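Local coordinates for uncharacterized protein (Pseudomonas phage YuA, PDB 3PES) that is of unknown function but is a small phage protein in which a C-terminal helix packs against a three-stranded antiparallel sheet, at residues 47-52 against 69-74. Residues are numbered along the deposited sequence; the frame is centred on the assembly and turned at random.
Sequences GEWEVR and AERERI
Ile74 sets its CG2 methyl squarely over the six-membered ring of Trp49, 3.5 Å from CG2 to the ring centroid and 6° off the normal, a CH-pi contact. All six carbons of that ring lie at similar range from the methyl, the nearest, Trp49 CZ2, at 3.6 Å from Ile74 CG2. CB of Ile74 follows over the CZ2-CH2 bond, and CD1 reaches the outer rim, 4.0 Å from Trp49 CH2. CG of Trp49 is wedged between N and C of its own backbone (chi1 54°), which turns the indole broadside to the methyl. On the helix, Ile74 holds CG2 anti to its N, and this sends the methyl to the indole. At the indole edge, near its plane, Arg71 O lies 3.8 Å from Trp49 CZ2, while NE1 is hydrogen-bonded to Asp75 OD1, from the residue after Ile74, a bond that should help to fix the rotation of the ring. The contact joins edge strand 46-52 of the antiparallel sheet to helix 68-82, which packs on one sheet face; Ile19 of the central strand touches both Trp49 and Ile74. Val51 CG2, on the same strand as Trp49, meets the indole edge in plane, and its side chain also touches Val12 and Leu66. Ile74 CG1 also lies over one face of the Arg73 guanidinium. Arg73 grips Glu70 side-on in a salt bridge: NE to OE1 is nearly straight at 179° and NH2 bonds OE2, both oxygens lying in the guanidinium plane while the carboxylate is tilted against it. Arg73 NH1 adds a salt bridge to Asp10, tying the helix to strand 6-12. Farther from the helix, Arg52 NE and NH2 both bond one oxygen, Glu50 OE1, in a salt bridge, at 3.0 and 2.9 Å.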
# COMPACT_ATOMS: atom_id res chain seq x y z
N GLY A 47 -0.29 5.53 0.55
CA GLY A 47 -1.27 5.51 1.62
C GLY A 47 -0.70 4.85 2.85
O GLY A 47 0.50 4.91 3.10
N GLU A 48 -1.57 4.21 3.62
CA GLU A 48 -1.18 3.63 4.90
C GLU A 48 -1.76 2.24 5.01
O GLU A 48 -2.93 2.02 4.67
CB GLU A 48 -1.71 4.49 6.07
CG GLU A 48 -1.30 4.01 7.48
CD GLU A 48 0.22 4.10 7.77
OE1 GLU A 48 0.96 4.88 7.09
OE2 GLU A 48 0.67 3.37 8.71
N TRP A 49 -0.95 1.32 5.50
CA TRP A 49 -1.37 -0.06 5.68
C TRP A 49 -0.78 -0.61 6.97
O TRP A 49 0.18 -0.05 7.53
CB TRP A 49 -0.96 -0.94 4.48
CG TRP A 49 0.50 -0.90 4.15
CD1 TRP A 49 1.12 -0.07 3.25
CD2 TRP A 49 1.55 -1.73 4.71
NE1 TRP A 49 2.46 -0.33 3.21
CE2 TRP A 49 2.76 -1.33 4.10
CE3 TRP A 49 1.57 -2.76 5.66
CZ2 TRP A 49 3.98 -1.94 4.41
CZ3 TRP A 49 2.80 -3.36 5.95
CH2 TRP A 49 3.98 -2.95 5.33
N GLU A 50 -1.37 -1.70 7.46
CA GLU A 50 -0.91 -2.35 8.69
C GLU A 50 -0.89 -3.85 8.52
O GLU A 50 -1.70 -4.41 7.79
CB GLU A 50 -1.84 -2.01 9.84
CG GLU A 50 -1.85 -0.56 10.21
CD GLU A 50 -2.76 -0.25 11.36
OE1 GLU A 50 -3.33 -1.20 11.95
OE2 GLU A 50 -2.89 0.94 11.69
N VAL A 51 0.01 -4.50 9.25
CA VAL A 51 -0.00 -5.95 9.34
C VAL A 51 -1.00 -6.38 10.42
O VAL A 51 -1.01 -5.81 11.52
CB VAL A 51 1.41 -6.54 9.61
CG1 VAL A 51 1.38 -8.04 9.39
CG2 VAL A 51 2.47 -5.90 8.72
N ARG A 52 -1.83 -7.37 10.10
CA ARG A 52 -2.82 -7.91 11.03
C ARG A 52 -2.77 -9.42 10.99
O ARG A 52 -2.24 -10.00 10.04
CB ARG A 52 -4.24 -7.43 10.66
CG ARG A 52 -4.39 -5.93 10.56
CD ARG A 52 -4.44 -5.25 11.91
NE ARG A 52 -4.72 -3.82 11.78
CZ ARG A 52 -5.91 -3.30 11.52
NH1 ARG A 52 -6.99 -4.07 11.38
NH2 ARG A 52 -6.03 -1.99 11.41
N ALA A 69 13.08 -3.79 3.40
CA ALA A 69 12.84 -4.50 2.13
C ALA A 69 11.39 -5.00 2.03
O ALA A 69 10.75 -4.86 0.99
CB ALA A 69 13.81 -5.67 1.98
N GLU A 70 10.90 -5.58 3.12
CA GLU A 70 9.53 -6.06 3.17
C GLU A 70 8.53 -4.92 3.07
O GLU A 70 7.50 -5.04 2.39
CB GLU A 70 9.33 -6.89 4.43
CG GLU A 70 9.83 -8.33 4.30
CD GLU A 70 9.05 -9.15 3.28
OE1 GLU A 70 9.42 -9.11 2.08
OE2 GLU A 70 8.08 -9.85 3.67
N ARG A 71 8.81 -3.81 3.74
CA ARG A 71 7.91 -2.67 3.68
C ARG A 71 7.79 -2.17 2.25
O ARG A 71 6.72 -1.79 1.82
CB ARG A 71 8.36 -1.56 4.64
CG ARG A 71 8.23 -1.92 6.12
CD ARG A 71 8.82 -0.83 7.01
NE ARG A 71 8.93 -1.22 8.41
CZ ARG A 71 7.99 -1.00 9.32
NH1 ARG A 71 6.86 -0.39 8.98
NH2 ARG A 71 8.19 -1.40 10.58
N GLU A 72 8.92 -2.14 1.53
CA GLU A 72 8.92 -1.66 0.15
C GLU A 72 8.12 -2.62 -0.76
O GLU A 72 7.32 -2.18 -1.59
CB GLU A 72 10.35 -1.51 -0.34
CG GLU A 72 10.46 -1.03 -1.75
CD GLU A 72 11.90 -0.88 -2.18
OE1 GLU A 72 12.80 -1.40 -1.48
OE2 GLU A 72 12.13 -0.26 -3.23
N ARG A 73 8.31 -3.92 -0.57
CA ARG A 73 7.57 -4.92 -1.33
C ARG A 73 6.07 -4.83 -1.05
O ARG A 73 5.26 -4.83 -1.96
CB ARG A 73 8.09 -6.32 -1.00
CG ARG A 73 7.41 -7.42 -1.82
CD ARG A 73 7.80 -8.84 -1.35
NE ARG A 73 7.37 -9.15 0.02
CZ ARG A 73 6.12 -9.45 0.39
NH1 ARG A 73 5.12 -9.43 -0.49
NH2 ARG A 73 5.86 -9.70 1.66
N ILE A 74 5.70 -4.72 0.22
CA ILE A 74 4.28 -4.62 0.56
C ILE A 74 3.68 -3.28 0.09
O ILE A 74 2.52 -3.24 -0.33
CB ILE A 74 4.04 -4.91 2.05
CG1 ILE A 74 4.42 -6.37 2.37
CG2 ILE A 74 2.59 -4.66 2.42
CD1 ILE A 74 4.58 -6.65 3.87